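Local coordinates for DUF1881 domain-containing protein (Neurospora crassa, PDB 5Z6D) that is abundant in perithecia and joins a betagamma-crystallin domain to an Ig-like domain, their interface probably leaving the calcium site of the former inoperative, at residues 56-61 against 79-84; 61-66 against 127-132. The protein carries 1 engineered substitution. All coordinates share one frame; numbering follows the deposited sequence.

The two contacts show how a metal site and a domain interface can share one loop. Contact 1 closes the loop 56-61 onto residues 79-84 inside the betagamma-crystallin domain, and holds Q56, G79 and S81, three of the residues seen to bind calcium in this protein; the side chain of the fourth, D39, lies about 8 Å from that of S81. Contact 2 sets residues 61-66 against 127-132 of the Ig-like domain. Their centres are about 10 Å apart and T61 belongs to both, its side chain about 4 Å from that of Q56. They touch directly, L80 CD1 packing 3.7 Å from R65 CG. A domain interface thus abuts the calcium site, here without its ion.

Contact 1: residues 56-61 against 79-84; sequences QHYNET and GLSRFR
Polar groups make the tight part of this contact, and the side chain of Q56 is its centre. It has CG anti to the backbone N (chi1 -176°) and a bend at chi2, which brings the amide up against residues 79-81. NE2 donates to G79 O over a very short 2.5 Å; the oxygen lies close to the plane of the amide, whereas NE2 stands above the plane of the G79 carbonyl. Q56 OE1 accepts twice. Y58 N, at 3.0 Å from OE1, lies on a lone pair and ties the amide to its own loop, while S81 OG donates to OE1 over 2.9 Å from above the carbonyl plane. The S81 hydroxyl, in the crowded position between its backbone N and carbonyl carbon, also accepts from H57 ND1 at 2.8 Å, a bent bond (141°) tilted out of the imidazole plane. Q56, G79 and S81 of this betagamma-crystallin domain have been seen to bind calcium; here, with no ion bound, they bond to one another. An alanine in place of Q56 would probably loosen the loop from G79 and S81, since it would remove the amide that bonds to both and to Y58 N. S81 and R82 form a classic beta bulge opposite W55, at the start of strand 82-87. The outer side is looser: H57 CB merely rests on R82 CD at 4.0 Å, and the extended arginine runs on to a salt bridge with D30. Y58, exposed, meets S81 obliquely, Y58 CE2 lying 3.7 Å from S81 CB, while its hydroxyl bonds to V33 O.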
# COMPACT_ATOMS: atom_id res chain seq x y z
N GLN A 56 5.48 5.39 3.22
CA GLN A 56 6.25 6.60 2.99
C GLN A 56 5.31 7.77 2.68
O GLN A 56 4.68 7.80 1.63
CB GLN A 56 7.22 6.37 1.84
CG GLN A 56 8.13 7.53 1.59
CD GLN A 56 8.81 7.98 2.85
OE1 GLN A 56 8.49 9.04 3.40
NE2 GLN A 56 9.75 7.17 3.34
N HIS A 57 5.21 8.72 3.59
CA HIS A 57 4.27 9.81 3.34
C HIS A 57 4.98 11.08 2.85
O HIS A 57 4.33 12.10 2.62
CB HIS A 57 3.42 10.10 4.58
CG HIS A 57 4.06 11.02 5.56
ND1 HIS A 57 5.13 10.66 6.34
CD2 HIS A 57 3.75 12.29 5.92
CE1 HIS A 57 5.47 11.66 7.13
NE2 HIS A 57 4.65 12.67 6.89
N TYR A 58 6.30 11.00 2.67
CA TYR A 58 7.05 12.14 2.13
C TYR A 58 7.31 12.02 0.63
O TYR A 58 8.00 12.86 0.05
CB TYR A 58 8.38 12.30 2.86
CG TYR A 58 8.21 12.76 4.28
CD1 TYR A 58 7.38 13.83 4.59
CD2 TYR A 58 8.85 12.10 5.33
CE1 TYR A 58 7.20 14.25 5.89
CE2 TYR A 58 8.68 12.51 6.64
CZ TYR A 58 7.85 13.58 6.91
OH TYR A 58 7.67 14.00 8.21
N ASN A 59 6.76 10.99 0.00
CA ASN A 59 6.80 10.91 -1.45
C ASN A 59 5.63 10.10 -1.97
O ASN A 59 4.77 9.65 -1.20
CB ASN A 59 8.13 10.33 -1.93
CG ASN A 59 8.36 8.90 -1.46
OD1 ASN A 59 7.46 8.06 -1.50
ND2 ASN A 59 9.59 8.62 -1.03
N GLU A 60 5.60 9.91 -3.28
CA GLU A 60 4.47 9.23 -3.90
C GLU A 60 4.83 7.83 -4.42
O GLU A 60 4.17 7.30 -5.30
CB GLU A 60 3.90 10.10 -5.02
CG GLU A 60 3.23 11.36 -4.49
CD GLU A 60 2.68 12.26 -5.58
OE1 GLU A 60 3.04 12.07 -6.76
OE2 GLU A 60 1.87 13.16 -5.25
N THR A 61 5.87 7.22 -3.86
CA THR A 61 6.31 5.92 -4.35
C THR A 61 5.35 4.79 -4.01
O THR A 61 5.29 3.78 -4.72
CB THR A 61 7.69 5.55 -3.77
OG1 THR A 61 7.57 5.41 -2.35
CG2 THR A 61 8.70 6.61 -4.10
N GLY A 79 12.99 4.45 3.99
CA GLY A 79 12.83 5.57 4.88
C GLY A 79 11.40 5.73 5.36
O GLY A 79 10.94 6.87 5.48
N LEU A 80 10.70 4.62 5.61
CA LEU A 80 9.26 4.69 5.92
C LEU A 80 9.02 5.65 7.07
O LEU A 80 9.78 5.68 8.04
CB LEU A 80 8.71 3.30 6.25
CG LEU A 80 8.94 2.21 5.20
CD1 LEU A 80 8.08 1.00 5.50
CD2 LEU A 80 8.67 2.71 3.78
N SER A 81 7.97 6.46 6.96
CA SER A 81 7.82 7.58 7.88
C SER A 81 6.43 7.66 8.48
O SER A 81 6.14 8.57 9.25
CB SER A 81 8.13 8.88 7.15
OG SER A 81 7.31 8.99 6.01
N ARG A 82 5.56 6.71 8.14
CA ARG A 82 4.21 6.73 8.68
C ARG A 82 3.77 5.30 8.94
O ARG A 82 4.23 4.40 8.26
CB ARG A 82 3.26 7.43 7.71
CG ARG A 82 1.80 7.45 8.13
CD ARG A 82 1.00 8.35 7.18
NE ARG A 82 -0.40 8.44 7.57
CZ ARG A 82 -1.35 8.98 6.82
NH1 ARG A 82 -1.04 9.47 5.62
NH2 ARG A 82 -2.60 9.02 7.25
N PHE A 83 2.94 5.08 9.95
CA PHE A 83 2.36 3.76 10.12
C PHE A 83 0.96 3.82 10.70
O PHE A 83 0.59 4.81 11.32
CB PHE A 83 3.25 2.85 10.98
CG PHE A 83 3.39 3.27 12.44
CD1 PHE A 83 2.45 2.87 13.39
CD2 PHE A 83 4.49 4.02 12.86
CE1 PHE A 83 2.59 3.23 14.73
CE2 PHE A 83 4.64 4.38 14.21
CZ PHE A 83 3.69 3.99 15.14
N ARG A 84 0.20 2.76 10.49
CA ARG A 84 -1.11 2.63 11.09
C ARG A 84 -1.16 1.27 11.76
O ARG A 84 -0.72 0.27 11.19
CB ARG A 84 -2.24 2.78 10.06
CG ARG A 84 -3.62 2.78 10.69
CD ARG A 84 -4.74 3.02 9.66
NE ARG A 84 -4.58 4.28 8.94
CZ ARG A 84 -5.40 4.68 7.98
NH1 ARG A 84 -6.42 3.91 7.62
NH2 ARG A 84 -5.20 5.84 7.36

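Contact 2: residues 61-66 against 127-132; sequences TGHYRE and GDEYGL
Backbone bonding joins the two domains at G62, where the segments run at 82° to each other. L132 N donates to G62 O over 2.8 Å, nearly straight at 169° and on a lone pair of the carbonyl, and G131 CA adds a CA-H...O contact of 3.3 Å to the same G62 O. The two backbones come so close that a CB on G62 would clash with G131 CA, and the positive phi of G62 independently favours glycine. A water extends the polar seam, accepting from Y64 N and donating to Y130 O at 2.7 Å.

Stacking involves H63 and E129. The carboxylate lies over one face of the imidazole, the planes 27° apart, with E129 OE2 3.8 Å above the ring centre. A negative charge there would be likely to favour a protonated ring. E129 OE1 and H63 NE2 are poorly angled for a hydrogen bond. On the opposite face sits T61 OG1, which accepts from H63 N at 3.1 Å in an ST turn and is itself bonded to N59.

Apolar contact falls to Y64. L132 crosses the phenol at about a right angle, with CD1 over one face and CB 3.7 Å from Y64 CD2, while Y64 CE2 lies 4.1 Å from Y130 CB.

L132 reaches I53 and W55 on strand 50-55 as well as A92 on strand 91-99. Y130 packs on S94 and L96 of strand 91-99 and bonds through its hydroxyl to T191. The contact joins strand 64-67, outermost in the crystallin sheet, to strand 131-136, outermost in its own sheet.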
# COMPACT_ATOMS: atom_id res chain seq x y z
N THR A 61 5.87 7.22 -3.86
CA THR A 61 6.31 5.92 -4.35
C THR A 61 5.35 4.79 -4.01
O THR A 61 5.29 3.78 -4.72
CB THR A 61 7.69 5.55 -3.77
OG1 THR A 61 7.57 5.41 -2.35
CG2 THR A 61 8.70 6.61 -4.10
N GLY A 62 4.63 4.94 -2.90
CA GLY A 62 3.77 3.88 -2.39
C GLY A 62 4.52 2.79 -1.63
O GLY A 62 3.94 1.79 -1.23
N HIS A 63 5.82 2.98 -1.42
CA HIS A 63 6.61 1.94 -0.77
C HIS A 63 6.08 1.64 0.63
O HIS A 63 5.77 2.55 1.39
CB HIS A 63 8.08 2.35 -0.68
CG HIS A 63 8.77 2.37 -2.01
ND1 HIS A 63 10.02 2.91 -2.19
CD2 HIS A 63 8.37 1.93 -3.23
CE1 HIS A 63 10.37 2.79 -3.46
NE2 HIS A 63 9.39 2.20 -4.11
N TYR A 64 5.98 0.36 0.98
CA TYR A 64 5.43 0.04 2.28
C TYR A 64 5.95 -1.29 2.80
O TYR A 64 6.54 -2.08 2.05
CB TYR A 64 3.89 0.01 2.23
CG TYR A 64 3.32 -1.24 1.59
CD1 TYR A 64 2.76 -2.25 2.36
CD2 TYR A 64 3.33 -1.41 0.21
CE1 TYR A 64 2.25 -3.40 1.79
CE2 TYR A 64 2.81 -2.55 -0.38
CZ TYR A 64 2.26 -3.54 0.41
OH TYR A 64 1.74 -4.68 -0.15
N ARG A 65 5.73 -1.52 4.09
CA ARG A 65 5.96 -2.82 4.70
C ARG A 65 4.78 -3.15 5.59
O ARG A 65 4.12 -2.25 6.10
CB ARG A 65 7.24 -2.81 5.53
CG ARG A 65 8.49 -2.61 4.72
CD ARG A 65 8.85 -3.83 3.90
NE ARG A 65 10.08 -3.59 3.14
CZ ARG A 65 11.30 -3.90 3.57
NH1 ARG A 65 11.48 -4.47 4.76
NH2 ARG A 65 12.35 -3.63 2.80
N GLU A 66 4.51 -4.44 5.75
CA GLU A 66 3.54 -4.92 6.73
C GLU A 66 4.27 -5.72 7.79
O GLU A 66 5.03 -6.62 7.46
CB GLU A 66 2.46 -5.80 6.11
CG GLU A 66 1.43 -5.10 5.24
CD GLU A 66 0.46 -6.09 4.60
OE1 GLU A 66 0.93 -7.08 4.01
OE2 GLU A 66 -0.76 -5.89 4.71
N GLY A 127 10.29 -2.51 -11.82
CA GLY A 127 10.79 -3.40 -10.79
C GLY A 127 9.65 -4.15 -10.14
O GLY A 127 8.59 -4.32 -10.75
N ASP A 128 9.86 -4.57 -8.90
CA ASP A 128 8.93 -5.48 -8.25
C ASP A 128 8.26 -4.92 -7.00
O ASP A 128 7.49 -5.62 -6.35
CB ASP A 128 9.64 -6.79 -7.89
CG ASP A 128 10.33 -7.42 -9.08
OD1 ASP A 128 9.78 -7.35 -10.20
OD2 ASP A 128 11.43 -7.99 -8.89
N GLU A 129 8.55 -3.68 -6.64
CA GLU A 129 7.98 -3.12 -5.41
C GLU A 129 6.54 -2.68 -5.65
O GLU A 129 6.28 -1.82 -6.50
CB GLU A 129 8.80 -1.95 -4.88
CG GLU A 129 10.12 -2.37 -4.26
CD GLU A 129 10.75 -1.27 -3.43
OE1 GLU A 129 11.52 -0.46 -4.01
OE2 GLU A 129 10.46 -1.20 -2.22
N TYR A 130 5.61 -3.27 -4.90
CA TYR A 130 4.22 -2.85 -4.95
C TYR A 130 4.05 -1.49 -4.28
O TYR A 130 4.85 -1.10 -3.43
CB TYR A 130 3.31 -3.87 -4.27
CG TYR A 130 2.89 -5.03 -5.15
CD1 TYR A 130 1.58 -5.17 -5.56
CD2 TYR A 130 3.81 -6.00 -5.56
CE1 TYR A 130 1.19 -6.23 -6.34
CE2 TYR A 130 3.43 -7.06 -6.35
CZ TYR A 130 2.11 -7.17 -6.74
OH TYR A 130 1.68 -8.21 -7.54
N GLY A 131 3.01 -0.77 -4.68
CA GLY A 131 2.66 0.46 -4.01
C GLY A 131 1.38 0.32 -3.21
O GLY A 131 0.40 -0.24 -3.69
N LEU A 132 1.40 0.86 -2.00
CA LEU A 132 0.24 0.85 -1.13
C LEU A 132 -0.76 1.88 -1.62
O LEU A 132 -0.45 3.07 -1.67
CB LEU A 132 0.67 1.15 0.31
CG LEU A 132 -0.45 1.24 1.33
CD1 LEU A 132 -1.05 -0.14 1.63
CD2 LEU A 132 0.02 1.93 2.61
O HOH W 1 6.50 -1.51 -1.33